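Endo-1,4-b-d-mannanase (Trichoderma reesei, PDB 1QNR) hydrolyses internal beta-1,4-mannosidic bonds in mannan chains, as an endo-acting family 5 glycoside hydrolase with a TIM-barrel fold. Local coordinates at residues 22-27 / 51-56; 304-309 / 321-326. One frame throughout, in Å; residues are numbered along the deposited sequence.

Interaction 1 (22-27 / 51-56); sequences AGTNCY and KVVRVW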
loop_
_atom_site.group_PDB
_atom_site.type_symbol
_atom_site.label_atom_id
_atom_site.label_comp_id
_atom_site.label_asym_id
_atom_site.label_seq_id
_atom_site.Cartn_x
_atom_site.Cartn_y
_atom_site.Cartn_z
ATOM N N ALA A 22 7.884 0.480 -12.232
ATOM C CA ALA A 22 7.168 -0.758 -11.833
ATOM C C ALA A 22 7.614 -1.151 -10.437
ATOM O O ALA A 22 8.797 -1.071 -10.076
ATOM C CB ALA A 22 7.412 -1.930 -12.803
ATOM N N GLY A 23 6.628 -1.644 -9.644
ATOM C CA GLY A 23 6.930 -2.163 -8.290
ATOM C C GLY A 23 6.072 -3.418 -7.977
ATOM O O GLY A 23 5.446 -3.969 -8.889
ATOM N N THR A 24 6.082 -3.834 -6.715
ATOM C CA THR A 24 5.287 -5.027 -6.320
ATOM C C THR A 24 4.836 -4.909 -4.858
ATOM O O THR A 24 5.405 -4.126 -4.093
ATOM C CB THR A 24 6.153 -6.322 -6.495
ATOM O OG1 THR A 24 5.319 -7.498 -6.264
ATOM C CG2 THR A 24 7.320 -6.401 -5.457
ATOM N N ASN A 25 3.807 -5.698 -4.512
ATOM C CA ASN A 25 3.354 -5.804 -3.127
ATOM C C ASN A 25 4.003 -6.997 -2.446
ATOM O O ASN A 25 4.074 -8.111 -3.041
ATOM C CB ASN A 25 1.796 -6.046 -3.052
ATOM C CG ASN A 25 1.080 -4.744 -3.356
ATOM O OD1 ASN A 25 0.779 -3.894 -2.484
ATOM N ND2 ASN A 25 0.747 -4.488 -4.647
ATOM N N CYS A 26 4.556 -6.785 -1.246
ATOM C CA CYS A 26 5.146 -7.855 -0.414
ATOM C C CYS A 26 4.783 -7.623 1.030
ATOM O O CYS A 26 5.588 -7.203 1.888
ATOM C CB CYS A 26 6.671 -7.890 -0.621
ATOM S SG CYS A 26 7.411 -9.352 0.289
ATOM N N TYR A 27 3.480 -7.821 1.383
ATOM C CA TYR A 27 3.014 -7.472 2.736
ATOM C C TYR A 27 3.837 -8.195 3.785
ATOM O O TYR A 27 4.124 -7.615 4.866
ATOM C CB TYR A 27 1.482 -7.710 2.944
ATOM C CG TYR A 27 1.100 -9.166 3.188
ATOM C CD1 TYR A 27 1.156 -9.694 4.501
ATOM C CD2 TYR A 27 0.690 -9.974 2.148
ATOM C CE1 TYR A 27 0.845 -11.055 4.689
ATOM C CE2 TYR A 27 0.360 -11.317 2.334
ATOM C CZ TYR A 27 0.438 -11.809 3.625
ATOM O OH TYR A 27 0.099 -13.172 3.847
ATOM N N LYS A 51 11.365 -1.094 -8.656
ATOM C CA LYS A 51 12.010 0.015 -7.866
ATOM C C LYS A 51 11.309 0.269 -6.552
ATOM O O LYS A 51 11.891 0.944 -5.629
ATOM C CB LYS A 51 11.935 1.346 -8.681
ATOM C CG LYS A 51 12.997 1.342 -9.835
ATOM C CD LYS A 51 12.975 2.760 -10.514
ATOM C CE LYS A 51 14.104 2.781 -11.581
ATOM N NZ LYS A 51 14.166 4.157 -12.277
ATOM N N VAL A 52 10.084 -0.227 -6.333
ATOM C CA VAL A 52 9.235 0.115 -5.160
ATOM C C VAL A 52 8.541 -1.151 -4.642
ATOM O O VAL A 52 8.063 -1.974 -5.462
ATOM C CB VAL A 52 8.161 1.166 -5.560
ATOM C CG1 VAL A 52 7.430 1.642 -4.262
ATOM C CG2 VAL A 52 8.758 2.406 -6.244
ATOM N N VAL A 53 8.525 -1.310 -3.318
ATOM C CA VAL A 53 7.891 -2.465 -2.662
ATOM C C VAL A 53 6.889 -1.912 -1.630
ATOM O O VAL A 53 7.226 -1.013 -0.839
ATOM C CB VAL A 53 8.915 -3.391 -1.919
ATOM C CG1 VAL A 53 8.222 -4.681 -1.435
ATOM C CG2 VAL A 53 10.052 -3.745 -2.840
ATOM N N ARG A 54 5.677 -2.502 -1.604
ATOM C CA ARG A 54 4.647 -2.116 -0.584
ATOM C C ARG A 54 4.653 -3.179 0.507
ATOM O O ARG A 54 4.481 -4.393 0.211
ATOM C CB ARG A 54 3.315 -1.898 -1.304
ATOM C CG ARG A 54 2.206 -1.411 -0.310
ATOM C CD ARG A 54 1.095 -0.737 -1.157
ATOM N NE ARG A 54 -0.124 -0.429 -0.356
ATOM C CZ ARG A 54 -1.185 -1.267 -0.241
ATOM N NH1 ARG A 54 -1.152 -2.494 -0.788
ATOM N NH2 ARG A 54 -2.270 -0.798 0.388
ATOM N N VAL A 55 4.877 -2.780 1.776
ATOM C CA VAL A 55 5.007 -3.764 2.938
ATOM C C VAL A 55 4.040 -3.318 4.023
ATOM O O VAL A 55 3.775 -2.093 4.158
ATOM C CB VAL A 55 6.482 -3.817 3.432
ATOM C CG1 VAL A 55 7.425 -4.217 2.275
ATOM C CG2 VAL A 55 6.965 -2.509 4.081
ATOM N N TRP A 56 3.560 -4.257 4.875
ATOM C CA TRP A 56 2.658 -3.769 5.989
ATOM C C TRP A 56 3.460 -3.038 7.063
ATOM O O TRP A 56 4.496 -3.495 7.567
ATOM C CB TRP A 56 1.892 -4.944 6.620
ATOM C CG TRP A 56 0.715 -5.463 5.801
ATOM C CD1 TRP A 56 -0.029 -6.542 6.222
ATOM C CD2 TRP A 56 0.100 -4.980 4.577
ATOM N NE1 TRP A 56 -1.093 -6.720 5.361
ATOM C CE2 TRP A 56 -1.025 -5.808 4.336
ATOM C CE3 TRP A 56 0.417 -3.937 3.658
ATOM C CZ2 TRP A 56 -1.907 -5.623 3.246
ATOM C CZ3 TRP A 56 -0.479 -3.795 2.553
ATOM C CH2 TRP A 56 -1.635 -4.627 2.314
#

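Interaction 2 (304-309 / 321-326); sequences MFWQWG and DPYTVW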
loop_
_atom_site.group_PDB
_atom_site.type_symbol
_atom_site.label_atom_id
_atom_site.label_comp_id
_atom_site.label_asym_id
_atom_site.label_seq_id
_atom_site.Cartn_x
_atom_site.Cartn_y
_atom_site.Cartn_z
ATOM N N MET A 304 1.918 -1.538 -9.421
ATOM C CA MET A 304 2.466 -2.578 -8.493
ATOM C C MET A 304 1.503 -3.729 -8.453
ATOM O O MET A 304 0.386 -3.657 -7.876
ATOM C CB MET A 304 2.615 -1.968 -7.061
ATOM C CG MET A 304 3.451 -0.669 -7.128
ATOM S SD MET A 304 3.568 0.307 -5.610
ATOM C CE MET A 304 4.568 -0.794 -4.671
ATOM N N PHE A 305 1.882 -4.889 -9.015
ATOM C CA PHE A 305 1.001 -6.056 -8.979
ATOM C C PHE A 305 0.881 -6.629 -7.562
ATOM O O PHE A 305 1.803 -6.505 -6.723
ATOM C CB PHE A 305 1.460 -7.154 -9.968
ATOM C CG PHE A 305 2.838 -7.767 -9.710
ATOM C CD1 PHE A 305 4.001 -7.158 -10.151
ATOM C CD2 PHE A 305 2.944 -8.919 -8.924
ATOM C CE1 PHE A 305 5.241 -7.778 -9.965
ATOM C CE2 PHE A 305 4.225 -9.512 -8.712
ATOM C CZ PHE A 305 5.362 -8.912 -9.190
ATOM N N TRP A 306 -0.287 -7.277 -7.298
ATOM C CA TRP A 306 -0.460 -8.094 -6.088
ATOM C C TRP A 306 -0.324 -9.547 -6.494
ATOM O O TRP A 306 -1.196 -10.025 -7.311
ATOM C CB TRP A 306 -1.861 -7.813 -5.432
ATOM C CG TRP A 306 -2.010 -8.634 -4.163
ATOM C CD1 TRP A 306 -2.408 -9.945 -4.061
ATOM C CD2 TRP A 306 -1.779 -8.191 -2.806
ATOM N NE1 TRP A 306 -2.404 -10.348 -2.741
ATOM C CE2 TRP A 306 -2.035 -9.271 -1.929
ATOM C CE3 TRP A 306 -1.391 -6.950 -2.256
ATOM C CZ2 TRP A 306 -1.880 -9.201 -0.562
ATOM C CZ3 TRP A 306 -1.307 -6.844 -0.846
ATOM C CH2 TRP A 306 -1.528 -7.953 0.005
ATOM N N GLN A 307 0.727 -10.329 -6.148
ATOM C CA GLN A 307 1.767 -9.930 -5.193
ATOM C C GLN A 307 3.015 -10.792 -5.454
ATOM O O GLN A 307 2.962 -11.835 -6.142
ATOM C CB GLN A 307 1.324 -10.198 -3.738
ATOM C CG GLN A 307 1.024 -11.704 -3.409
ATOM C CD GLN A 307 0.825 -11.956 -1.906
ATOM O OE1 GLN A 307 1.390 -11.347 -1.009
ATOM N NE2 GLN A 307 -0.027 -12.986 -1.581
ATOM N N TRP A 308 4.177 -10.346 -4.894
ATOM C CA TRP A 308 5.395 -11.156 -4.984
ATOM C C TRP A 308 5.317 -12.462 -4.202
ATOM O O TRP A 308 4.802 -12.457 -3.073
ATOM C CB TRP A 308 6.559 -10.281 -4.368
ATOM C CG TRP A 308 7.969 -10.776 -4.677
ATOM C CD1 TRP A 308 8.760 -11.560 -3.915
ATOM C CD2 TRP A 308 8.631 -10.568 -5.942
ATOM N NE1 TRP A 308 9.977 -11.794 -4.596
ATOM C CE2 TRP A 308 9.881 -11.228 -5.879
ATOM C CE3 TRP A 308 8.287 -9.824 -7.105
ATOM C CZ2 TRP A 308 10.833 -11.201 -6.929
ATOM C CZ3 TRP A 308 9.235 -9.803 -8.154
ATOM C CH2 TRP A 308 10.490 -10.508 -8.052
ATOM N N GLY A 309 5.842 -13.544 -4.798
ATOM C CA GLY A 309 6.061 -14.815 -4.051
ATOM C C GLY A 309 7.545 -15.200 -4.194
ATOM O O GLY A 309 8.126 -14.915 -5.244
ATOM N N ASP A 321 -1.085 -16.452 -1.968
ATOM C CA ASP A 321 -2.539 -16.565 -2.223
ATOM C C ASP A 321 -2.726 -16.839 -3.710
ATOM O O ASP A 321 -1.732 -17.022 -4.484
ATOM C CB ASP A 321 -3.240 -15.283 -1.713
ATOM C CG ASP A 321 -2.980 -14.020 -2.525
ATOM O OD1 ASP A 321 -2.306 -14.051 -3.576
ATOM O OD2 ASP A 321 -3.499 -12.962 -1.976
ATOM N N PRO A 322 -3.931 -16.922 -4.274
ATOM C CA PRO A 322 -4.141 -17.272 -5.695
ATOM C C PRO A 322 -3.641 -16.221 -6.674
ATOM O O PRO A 322 -3.676 -16.459 -7.888
ATOM C CB PRO A 322 -5.684 -17.472 -5.767
ATOM C CG PRO A 322 -6.031 -17.921 -4.340
ATOM C CD PRO A 322 -5.208 -16.982 -3.458
ATOM N N TYR A 323 -3.230 -15.017 -6.202
ATOM C CA TYR A 323 -2.706 -13.965 -7.064
ATOM C C TYR A 323 -1.195 -13.899 -6.987
ATOM O O TYR A 323 -0.557 -13.009 -7.642
ATOM C CB TYR A 323 -3.282 -12.641 -6.444
ATOM C CG TYR A 323 -4.807 -12.494 -6.554
ATOM C CD1 TYR A 323 -5.419 -12.361 -7.791
ATOM C CD2 TYR A 323 -5.536 -12.423 -5.385
ATOM C CE1 TYR A 323 -6.832 -12.157 -7.894
ATOM C CE2 TYR A 323 -6.941 -12.186 -5.470
ATOM C CZ TYR A 323 -7.526 -12.102 -6.723
ATOM O OH TYR A 323 -8.905 -11.873 -6.779
ATOM N N THR A 324 -0.524 -14.767 -6.254
ATOM C CA THR A 324 0.951 -14.718 -6.189
ATOM C C THR A 324 1.609 -15.002 -7.529
ATOM O O THR A 324 1.257 -15.940 -8.294
ATOM C CB THR A 324 1.404 -15.759 -5.132
ATOM O OG1 THR A 324 1.004 -15.333 -3.836
ATOM C CG2 THR A 324 2.928 -15.958 -5.179
ATOM N N VAL A 325 2.600 -14.134 -7.885
ATOM C CA VAL A 325 3.471 -14.313 -9.064
ATOM C C VAL A 325 4.810 -14.724 -8.479
ATOM O O VAL A 325 5.505 -13.939 -7.810
ATOM C CB VAL A 325 3.569 -13.029 -9.910
ATOM C CG1 VAL A 325 4.582 -13.250 -11.062
ATOM C CG2 VAL A 325 2.201 -12.555 -10.421
ATOM N N TRP A 326 5.203 -15.998 -8.616
ATOM C CA TRP A 326 6.418 -16.537 -7.991
ATOM C C TRP A 326 7.679 -16.107 -8.743
ATOM O O TRP A 326 7.720 -16.204 -10.014
ATOM C CB TRP A 326 6.362 -18.079 -7.971
ATOM C CG TRP A 326 5.274 -18.645 -7.052
ATOM C CD1 TRP A 326 4.009 -19.114 -7.458
ATOM C CD2 TRP A 326 5.364 -18.762 -5.620
ATOM N NE1 TRP A 326 3.339 -19.467 -6.307
ATOM C CE2 TRP A 326 4.123 -19.255 -5.200
ATOM C CE3 TRP A 326 6.315 -18.441 -4.655
ATOM C CZ2 TRP A 326 3.860 -19.505 -3.849
ATOM C CZ3 TRP A 326 6.049 -18.656 -3.290
ATOM C CH2 TRP A 326 4.791 -19.215 -2.907
HETATM O O HOH W 1 3.029 -14.436 -2.244
#

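Interaction 1 (22-27 / 51-56)
Y27 and W56 meet just beyond the C-terminal ends of parallel strands 21-25 and 52-54, a beta-alpha-beta unit of the TIM barrel in which helix 35-47 makes the crossover. The methylene of Y27 does the touching: CB sits over the W56 indole, 3.4 Å from the centroid of its five-membered ring and only 10° off the ring normal, a clear CH-pi contact. The two rings meet obliquely, their planes at 38°. The phenol hydroxyl bonds to N319, while W56 NE1 hydrogen-bonds to a glycerol, probably from the crystallisation liquor. Within its own segment W56 also sets CZ3 above the guanidinium of R54, offset toward the rim. An alanine in place of W56 would probably leave Y27 CB without its aromatic floor, open a gap there and take away the ring edge that lies over part of the R54 guanidinium.

N25 and R54 lie side by side, pointing the same way. R54 NH1 gives a hydrogen bond to N25 OD1 at 2.9 Å; the oxygen lies in the guanidinium plane, although the amide is turned almost perpendicular to it. Asparagine suits this place because its ND2 can donate in turn, to the carbonyl of E275. Arginine suits its own by forming salt bridges with E165 and E275 through NE and with E276 through NH1. G23 suits its place because a CB there would come 2.4 Å from V52 O, a clash. Just past the end of its strand, C26 places CB 3.7 Å from V53 CG1, with SG turned anti to the backbone N and bonded to SG of C29.

Interaction 2 (304-309 / 321-326)
W308 and G309 run parallel to V325 and W326, V325 N donating almost straight to Q307 O (2.9 Å, 177°) and G309 N to V325 O, so that short strand 325-326 flanks the end of barrel strand 300-309. Just before this pairing, a cis peptide joins W306 to Q307, and their side chains both reach the carboxylate of D321.

The D321 side chain crosses that of W306 at about a right angle, with the carboxylate plane 43° from the indole. OD2 takes the indole N-H on its syn side, W306 NE1 to D321 OD2 being 2.9 Å, with the oxygen close to the ring plane. OD1 receives a weak, longer bond from Q307 NE2 at 3.2 Å, the amide plane turned 58° from the carboxylate. OD1 also accepts, from above the carboxylate plane, the backbone N-H of Y323; this is an Asx turn set within the type I turn from D321 to T324. Y323 closes on the indole from its rim, CB lying 3.7 Å from W306 CD1, while its ring meets Y243 edge-to-face.

T324 suits its place through both branches. OG1 accepts from D321 N and donates to a water that bonds on to W308 O. CG2 sits over the centre of the W326 ring and 3.5 Å from G309 CA, where any side chain on G309 would collide with both. On the other face of the strand pair, V325 CB packs 3.8 Å from F305 CE2, the two side chains crossing at about a right angle.

With three N-H groups directed at its two oxygens, D321 is likely to stay ionised, and its bond to NE1, with Y323 CB at the ring edge, would help to hold the W306 indole in its rotation.

Interactions 1 and 2 lie about 10 Å apart, centre to centre, and share one parallel sheet. Strand 21-25 lies between 52-54 and 300-309; strand 300-309 also pairs with 272-277, and the short strand 325-326 joins only its last residues. N25 joins the two contacts: its O probably accepts from W308 N at 2.9 Å, and its ND2 probably donates to F305 O at 3.1 Å. Towards the C-terminal strand ends both contacts approach ligands. The side chains of W56 and Y323 lie about 8 Å and 7 Å from bound beta-D-mannopyranose, consistent with a sugar-binding cleft there; glycerol lies about 3 Å from the side chain of Y27 and about 4 Å from that of W306.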